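Local coordinates for putative uncharacterized protein (Archaeoglobus fulgidus, PDB 4KPP) that probably exchanges protons for calcium ions across the membrane, as a helical transporter of the sodium/calcium exchanger family, at residues A166-Y176 and S280-G291. Numbering follows the deposited sequence.
Sequences ALVFVSLYAIY and SSKVNQWTLLIG
Ile290 CD1 sits over one face of the Phe169 ring, a CH-pi contact 4.0 Å from the centroid, and Tyr151 packs edge-to-face against the same ring. Val283 CG1 lies similarly over one face of Tyr176, 3.9 Å from the centroid, while Tyr173 CE1 and Ser280 OG border its edge. The Tyr173 ring runs alongside Asn284, with CE1 3.4 Å from Asn284 CB, and Leu288 CB approaches it obliquely; with CG anti to the backbone N (chi1 -173°), its OH reaches a water lying at the ring edge, in plane, which also bonds Ser280 OG and accepts from Asn284 ND2. Ser280 OG and Tyr176 OH are 2.9 Å apart. Helix 271-285 ends before Trp286 and Thr287, and the next begins at Leu288; at this break Thr287 OG1 donates to Val283 O at 2.6 Å, and Trp286 N reaches that oxygen from the opposite face. Gly291 CA comes within 3.8 Å of Ala166 CA. Joining the two exchanger family regions away from the calcium site, the contact has two chemistries: buried polar groups at the Ser280 end are satisfied by the water, by Glu141 on Tyr176 OH and by Tyr79 on Asn284 OD1, whereas CH-pi and van der Waals packing, partly on backbone carbonyls (Phe169 CB to Thr287 O, 3.2 Å), holds the other.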
ATOM      1  N   ALA A 166      15.203   9.913   1.697  1.00 30.08           N
ATOM      2  CA  ALA A 166      14.501   9.369   0.546  1.00 28.73           C
ATOM      3  C   ALA A 166      15.405   8.408  -0.212  1.00 31.30           C
ATOM      4  O   ALA A 166      14.963   7.351  -0.660  1.00 35.50           O
ATOM      5  CB  ALA A 166      14.025  10.489  -0.363  1.00 29.27           C
ATOM      6  N   LEU A 167      16.678   8.778  -0.336  1.00 33.31           N
ATOM      7  CA  LEU A 167      17.673   7.937  -0.993  1.00 34.94           C
ATOM      8  C   LEU A 167      17.801   6.593  -0.278  1.00 35.23           C
ATOM      9  O   LEU A 167      17.901   5.547  -0.917  1.00 36.18           O
ATOM     10  CB  LEU A 167      19.029   8.647  -1.024  1.00 38.29           C
ATOM     11  CG  LEU A 167      19.880   8.527  -2.293  1.00 47.15           C
ATOM     12  CD1 LEU A 167      21.184   9.297  -2.131  1.00 53.00           C
ATOM     13  CD2 LEU A 167      20.158   7.076  -2.652  1.00 49.74           C
ATOM     14  N   VAL A 168      17.795   6.630   1.052  1.00 33.11           N
ATOM     15  CA  VAL A 168      17.882   5.417   1.857  1.00 31.19           C
ATOM     16  C   VAL A 168      16.660   4.524   1.651  1.00 30.58           C
ATOM     17  O   VAL A 168      16.795   3.340   1.338  1.00 32.60           O
ATOM     18  CB  VAL A 168      18.033   5.740   3.358  1.00 31.05           C
ATOM     19  CG1 VAL A 168      18.027   4.462   4.182  1.00 26.75           C
ATOM     20  CG2 VAL A 168      19.309   6.525   3.601  1.00 35.70           C
ATOM     21  N   PHE A 169      15.473   5.102   1.823  1.00 28.83           N
ATOM     22  CA  PHE A 169      14.219   4.368   1.657  1.00 23.98           C
ATOM     23  C   PHE A 169      14.080   3.749   0.271  1.00 23.36           C
ATOM     24  O   PHE A 169      13.646   2.608   0.135  1.00 24.47           O
ATOM     25  CB  PHE A 169      13.020   5.269   1.953  1.00 17.86           C
ATOM     26  CG  PHE A 169      12.816   5.542   3.413  1.00 21.12           C
ATOM     27  CD1 PHE A 169      12.519   4.507   4.286  1.00 20.97           C
ATOM     28  CD2 PHE A 169      12.910   6.831   3.916  1.00 22.92           C
ATOM     29  CE1 PHE A 169      12.326   4.751   5.637  1.00 22.09           C
ATOM     30  CE2 PHE A 169      12.720   7.082   5.262  1.00 24.39           C
ATOM     31  CZ  PHE A 169      12.428   6.041   6.123  1.00 24.71           C
ATOM     32  N   VAL A 170      14.451   4.503  -0.757  1.00 25.29           N
ATOM     33  CA  VAL A 170      14.415   3.990  -2.121  1.00 28.87           C
ATOM     34  C   VAL A 170      15.462   2.889  -2.310  1.00 31.88           C
ATOM     35  O   VAL A 170      15.211   1.893  -2.989  1.00 33.93           O
ATOM     36  CB  VAL A 170      14.611   5.122  -3.162  1.00 38.26           C
ATOM     37  CG1 VAL A 170      14.827   4.550  -4.558  1.00 42.16           C
ATOM     38  CG2 VAL A 170      13.416   6.061  -3.154  1.00 29.49           C
ATOM     39  N   SER A 171      16.629   3.068  -1.693  1.00 30.14           N
ATOM     40  CA  SER A 171      17.688   2.064  -1.756  1.00 30.53           C
ATOM     41  C   SER A 171      17.246   0.750  -1.125  1.00 29.17           C
ATOM     42  O   SER A 171      17.475  -0.325  -1.684  1.00 30.92           O
ATOM     43  CB  SER A 171      18.961   2.567  -1.067  1.00 34.34           C
ATOM     44  OG  SER A 171      19.512   3.673  -1.759  1.00 36.81           O
ATOM     45  N   LEU A 172      16.617   0.843   0.042  1.00 27.57           N
ATOM     46  CA  LEU A 172      16.114  -0.339   0.732  1.00 25.73           C
ATOM     47  C   LEU A 172      15.152  -1.117  -0.153  1.00 25.14           C
ATOM     48  O   LEU A 172      15.252  -2.340  -0.265  1.00 25.03           O
ATOM     49  CB  LEU A 172      15.430   0.046   2.046  1.00 24.85           C
ATOM     50  CG  LEU A 172      16.347   0.412   3.217  1.00 25.30           C
ATOM     51  CD1 LEU A 172      15.536   0.934   4.392  1.00 22.28           C
ATOM     52  CD2 LEU A 172      17.190  -0.785   3.635  1.00 24.32           C
ATOM     53  N   TYR A 173      14.230  -0.407  -0.795  1.00 24.71           N
ATOM     54  CA  TYR A 173      13.254  -1.067  -1.652  1.00 25.11           C
ATOM     55  C   TYR A 173      13.902  -1.654  -2.903  1.00 25.85           C
ATOM     56  O   TYR A 173      13.562  -2.761  -3.315  1.00 28.92           O
ATOM     57  CB  TYR A 173      12.109  -0.128  -2.035  1.00 24.27           C
ATOM     58  CG  TYR A 173      11.014  -0.849  -2.785  1.00 24.52           C
ATOM     59  CD1 TYR A 173      10.249  -1.819  -2.155  1.00 23.05           C
ATOM     60  CD2 TYR A 173      10.760  -0.578  -4.125  1.00 28.38           C
ATOM     61  CE1 TYR A 173       9.258  -2.498  -2.831  1.00 27.30           C
ATOM     62  CE2 TYR A 173       9.760  -1.249  -4.811  1.00 28.18           C
ATOM     63  CZ  TYR A 173       9.013  -2.208  -4.157  1.00 28.01           C
ATOM     64  OH  TYR A 173       8.019  -2.883  -4.824  1.00 32.81           O
ATOM     65  N   ALA A 174      14.832  -0.911  -3.497  1.00 26.94           N
ATOM     66  CA  ALA A 174      15.552  -1.380  -4.681  1.00 29.95           C
ATOM     67  C   ALA A 174      16.301  -2.683  -4.403  1.00 30.23           C
ATOM     68  O   ALA A 174      16.253  -3.620  -5.202  1.00 28.51           O
ATOM     69  CB  ALA A 174      16.511  -0.311  -5.178  1.00 32.46           C
ATOM     70  N   ILE A 175      16.989  -2.732  -3.265  1.00 31.44           N
ATOM     71  CA  ILE A 175      17.692  -3.937  -2.832  1.00 31.00           C
ATOM     72  C   ILE A 175      16.697  -5.063  -2.558  1.00 32.48           C
ATOM     73  O   ILE A 175      16.933  -6.219  -2.915  1.00 31.89           O
ATOM     74  CB  ILE A 175      18.529  -3.669  -1.563  1.00 35.77           C
ATOM     75  CG1 ILE A 175      19.657  -2.680  -1.868  1.00 39.19           C
ATOM     76  CG2 ILE A 175      19.101  -4.963  -1.003  1.00 36.07           C
ATOM     77  CD1 ILE A 175      20.536  -2.374  -0.673  1.00 41.34           C
ATOM     78  N   TYR A 176      15.581  -4.712  -1.925  1.00 33.41           N
ATOM     79  CA  TYR A 176      14.519  -5.673  -1.648  1.00 31.96           C
ATOM     80  C   TYR A 176      13.963  -6.289  -2.927  1.00 29.71           C
ATOM     81  O   TYR A 176      13.788  -7.502  -3.015  1.00 30.62           O
ATOM     82  CB  TYR A 176      13.397  -5.013  -0.849  1.00 31.25           C
ATOM     83  CG  TYR A 176      12.113  -5.806  -0.831  1.00 29.97           C
ATOM     84  CD1 TYR A 176      12.039  -7.029  -0.177  1.00 28.51           C
ATOM     85  CD2 TYR A 176      10.972  -5.329  -1.462  1.00 26.61           C
ATOM     86  CE1 TYR A 176      10.864  -7.760  -0.157  1.00 25.05           C
ATOM     87  CE2 TYR A 176       9.794  -6.051  -1.447  1.00 23.78           C
ATOM     88  CZ  TYR A 176       9.746  -7.265  -0.792  1.00 22.96           C
ATOM     89  OH  TYR A 176       8.575  -7.988  -0.773  1.00 22.83           O
ATOM     90  N   SER A 280       4.146  -7.568   1.540  1.00 25.96           N
ATOM     91  CA  SER A 280       5.027  -6.919   0.572  1.00 25.97           C
ATOM     92  C   SER A 280       4.542  -5.514   0.219  1.00 21.83           C
ATOM     93  O   SER A 280       5.346  -4.619  -0.029  1.00 24.27           O
ATOM     94  CB  SER A 280       5.156  -7.765  -0.700  1.00 25.31           C
ATOM     95  OG  SER A 280       5.971  -7.112  -1.659  1.00 27.85           O
ATOM     96  N   SER A 281       3.227  -5.328   0.193  1.00 17.54           N
ATOM     97  CA  SER A 281       2.649  -4.013  -0.063  1.00 18.52           C
ATOM     98  C   SER A 281       2.987  -3.062   1.076  1.00 22.01           C
ATOM     99  O   SER A 281       3.211  -1.867   0.856  1.00 18.81           O
ATOM    100  CB  SER A 281       1.134  -4.108  -0.233  1.00 19.97           C
ATOM    101  OG  SER A 281       0.562  -2.824  -0.405  1.00 24.66           O
ATOM    102  N   LYS A 282       3.011  -3.596   2.295  1.00 22.16           N
ATOM    103  CA  LYS A 282       3.470  -2.828   3.447  1.00 21.85           C
ATOM    104  C   LYS A 282       4.918  -2.412   3.239  1.00 19.52           C
ATOM    105  O   LYS A 282       5.288  -1.288   3.551  1.00 20.96           O
ATOM    106  CB  LYS A 282       3.307  -3.625   4.747  1.00 23.68           C
ATOM    107  CG  LYS A 282       4.073  -3.068   5.950  1.00 19.62           C
ATOM    108  CD  LYS A 282       3.626  -1.662   6.339  1.00 17.66           C
ATOM    109  CE  LYS A 282       4.517  -1.112   7.450  1.00 22.79           C
ATOM    110  NZ  LYS A 282       4.191   0.291   7.833  1.00 25.73           N
ATOM    111  N   VAL A 283       5.728  -3.310   2.687  1.00 20.38           N
ATOM    112  CA  VAL A 283       7.139  -3.011   2.448  1.00 23.95           C
ATOM    113  C   VAL A 283       7.327  -1.791   1.544  1.00 24.66           C
ATOM    114  O   VAL A 283       8.037  -0.855   1.915  1.00 24.00           O
ATOM    115  CB  VAL A 283       7.906  -4.225   1.859  1.00 19.93           C
ATOM    116  CG1 VAL A 283       9.361  -3.861   1.581  1.00 14.59           C
ATOM    117  CG2 VAL A 283       7.828  -5.410   2.803  1.00 16.62           C
ATOM    118  N   ASN A 284       6.695  -1.785   0.370  1.00 23.08           N
ATOM    119  CA  ASN A 284       6.876  -0.655  -0.547  1.00 22.35           C
ATOM    120  C   ASN A 284       6.287   0.652  -0.015  1.00 23.93           C
ATOM    121  O   ASN A 284       6.865   1.725  -0.203  1.00 22.41           O
ATOM    122  CB  ASN A 284       6.390  -0.959  -1.978  1.00 20.90           C
ATOM    123  CG  ASN A 284       4.879  -0.923  -2.120  1.00 19.36           C
ATOM    124  OD1 ASN A 284       4.266   0.144  -2.104  1.00 20.67           O
ATOM    125  ND2 ASN A 284       4.275  -2.091  -2.300  1.00 16.83           N
ATOM    126  N   GLN A 285       5.148   0.558   0.665  1.00 22.77           N
ATOM    127  CA  GLN A 285       4.510   1.750   1.213  1.00 24.13           C
ATOM    128  C   GLN A 285       5.289   2.314   2.400  1.00 22.88           C
ATOM    129  O   GLN A 285       5.140   3.483   2.758  1.00 21.64           O
ATOM    130  CB  GLN A 285       3.049   1.473   1.579  1.00 23.44           C
ATOM    131  CG  GLN A 285       2.173   1.228   0.355  1.00 29.72           C
ATOM    132  CD  GLN A 285       0.718   0.990   0.696  1.00 32.48           C
ATOM    133  OE1 GLN A 285      -0.007   1.918   1.048  1.00 39.38           O
ATOM    134  NE2 GLN A 285       0.281  -0.260   0.585  1.00 31.85           N
ATOM    135  N   TRP A 286       6.135   1.479   2.992  1.00 21.01           N
ATOM    136  CA  TRP A 286       6.920   1.881   4.151  1.00 25.22           C
ATOM    137  C   TRP A 286       8.374   2.114   3.747  1.00 28.48           C
ATOM    138  O   TRP A 286       9.243   2.303   4.596  1.00 29.95           O
ATOM    139  CB  TRP A 286       6.803   0.819   5.250  1.00 22.54           C
ATOM    140  CG  TRP A 286       7.276   1.229   6.615  1.00 22.02           C
ATOM    141  CD1 TRP A 286       8.086   0.508   7.445  1.00 22.64           C
ATOM    142  CD2 TRP A 286       6.961   2.441   7.319  1.00 22.45           C
ATOM    143  NE1 TRP A 286       8.298   1.193   8.615  1.00 23.71           N
ATOM    144  CE2 TRP A 286       7.621   2.383   8.564  1.00 21.15           C
ATOM    145  CE3 TRP A 286       6.190   3.570   7.018  1.00 22.04           C
ATOM    146  CZ2 TRP A 286       7.533   3.407   9.504  1.00 20.94           C
ATOM    147  CZ3 TRP A 286       6.107   4.586   7.954  1.00 23.14           C
ATOM    148  CH2 TRP A 286       6.773   4.496   9.182  1.00 24.25           C
ATOM    149  N   THR A 287       8.625   2.104   2.439  1.00 29.40           N
ATOM    150  CA  THR A 287       9.952   2.385   1.890  1.00 28.18           C
ATOM    151  C   THR A 287       9.874   3.318   0.680  1.00 27.35           C
ATOM    152  O   THR A 287      10.144   4.513   0.793  1.00 24.27           O
ATOM    153  CB  THR A 287      10.711   1.094   1.488  1.00 25.21           C
ATOM    154  OG1 THR A 287       9.902   0.303   0.607  1.00 21.58           O
ATOM    155  CG2 THR A 287      11.074   0.270   2.723  1.00 24.88           C
ATOM    156  N   LEU A 288       9.499   2.759  -0.469  1.00 24.99           N
ATOM    157  CA  LEU A 288       9.411   3.515  -1.718  1.00 24.44           C
ATOM    158  C   LEU A 288       8.481   4.726  -1.621  1.00 27.84           C
ATOM    159  O   LEU A 288       8.778   5.791  -2.166  1.00 29.27           O
ATOM    160  CB  LEU A 288       8.966   2.605  -2.869  1.00 23.69           C
ATOM    161  CG  LEU A 288       8.897   3.262  -4.252  1.00 26.42           C
ATOM    162  CD1 LEU A 288      10.290   3.615  -4.768  1.00 25.39           C
ATOM    163  CD2 LEU A 288       8.159   2.376  -5.245  1.00 29.25           C
ATOM    164  N   LEU A 289       7.359   4.557  -0.925  1.00 24.52           N
ATOM    165  CA  LEU A 289       6.371   5.620  -0.788  1.00 22.15           C
ATOM    166  C   LEU A 289       6.954   6.831  -0.066  1.00 24.82           C
ATOM    167  O   LEU A 289       6.755   7.969  -0.490  1.00 25.92           O
ATOM    168  CB  LEU A 289       5.143   5.115  -0.029  1.00 19.06           C
ATOM    169  CG  LEU A 289       3.762   5.576  -0.511  1.00 21.96           C
ATOM    170  CD1 LEU A 289       2.766   5.603   0.644  1.00 19.12           C
ATOM    171  CD2 LEU A 289       3.804   6.924  -1.221  1.00 19.90           C
ATOM    172  N   ILE A 290       7.663   6.582   1.030  1.00 25.60           N
ATOM    173  CA  ILE A 290       8.261   7.662   1.803  1.00 28.98           C
ATOM    174  C   ILE A 290       9.282   8.416   0.959  1.00 27.34           C
ATOM    175  O   ILE A 290       9.294   9.644   0.935  1.00 28.22           O
ATOM    176  CB  ILE A 290       8.938   7.146   3.082  1.00 29.10           C
ATOM    177  CG1 ILE A 290       8.023   6.157   3.809  1.00 28.34           C
ATOM    178  CG2 ILE A 290       9.322   8.313   3.987  1.00 29.28           C
ATOM    179  CD1 ILE A 290       8.606   5.603   5.093  1.00 28.17           C
ATOM    180  N   GLY A 291      10.133   7.669   0.262  1.00 25.77           N
ATOM    181  CA  GLY A 291      11.104   8.265  -0.632  1.00 25.71           C
ATOM    182  C   GLY A 291      10.440   9.071  -1.732  1.00 29.15           C
ATOM    183  O   GLY A 291      10.902  10.157  -2.081  1.00 28.85           O
TER
HETATM  184  O   HOH W   1       6.192  -4.599  -2.916  1.00 22.06           O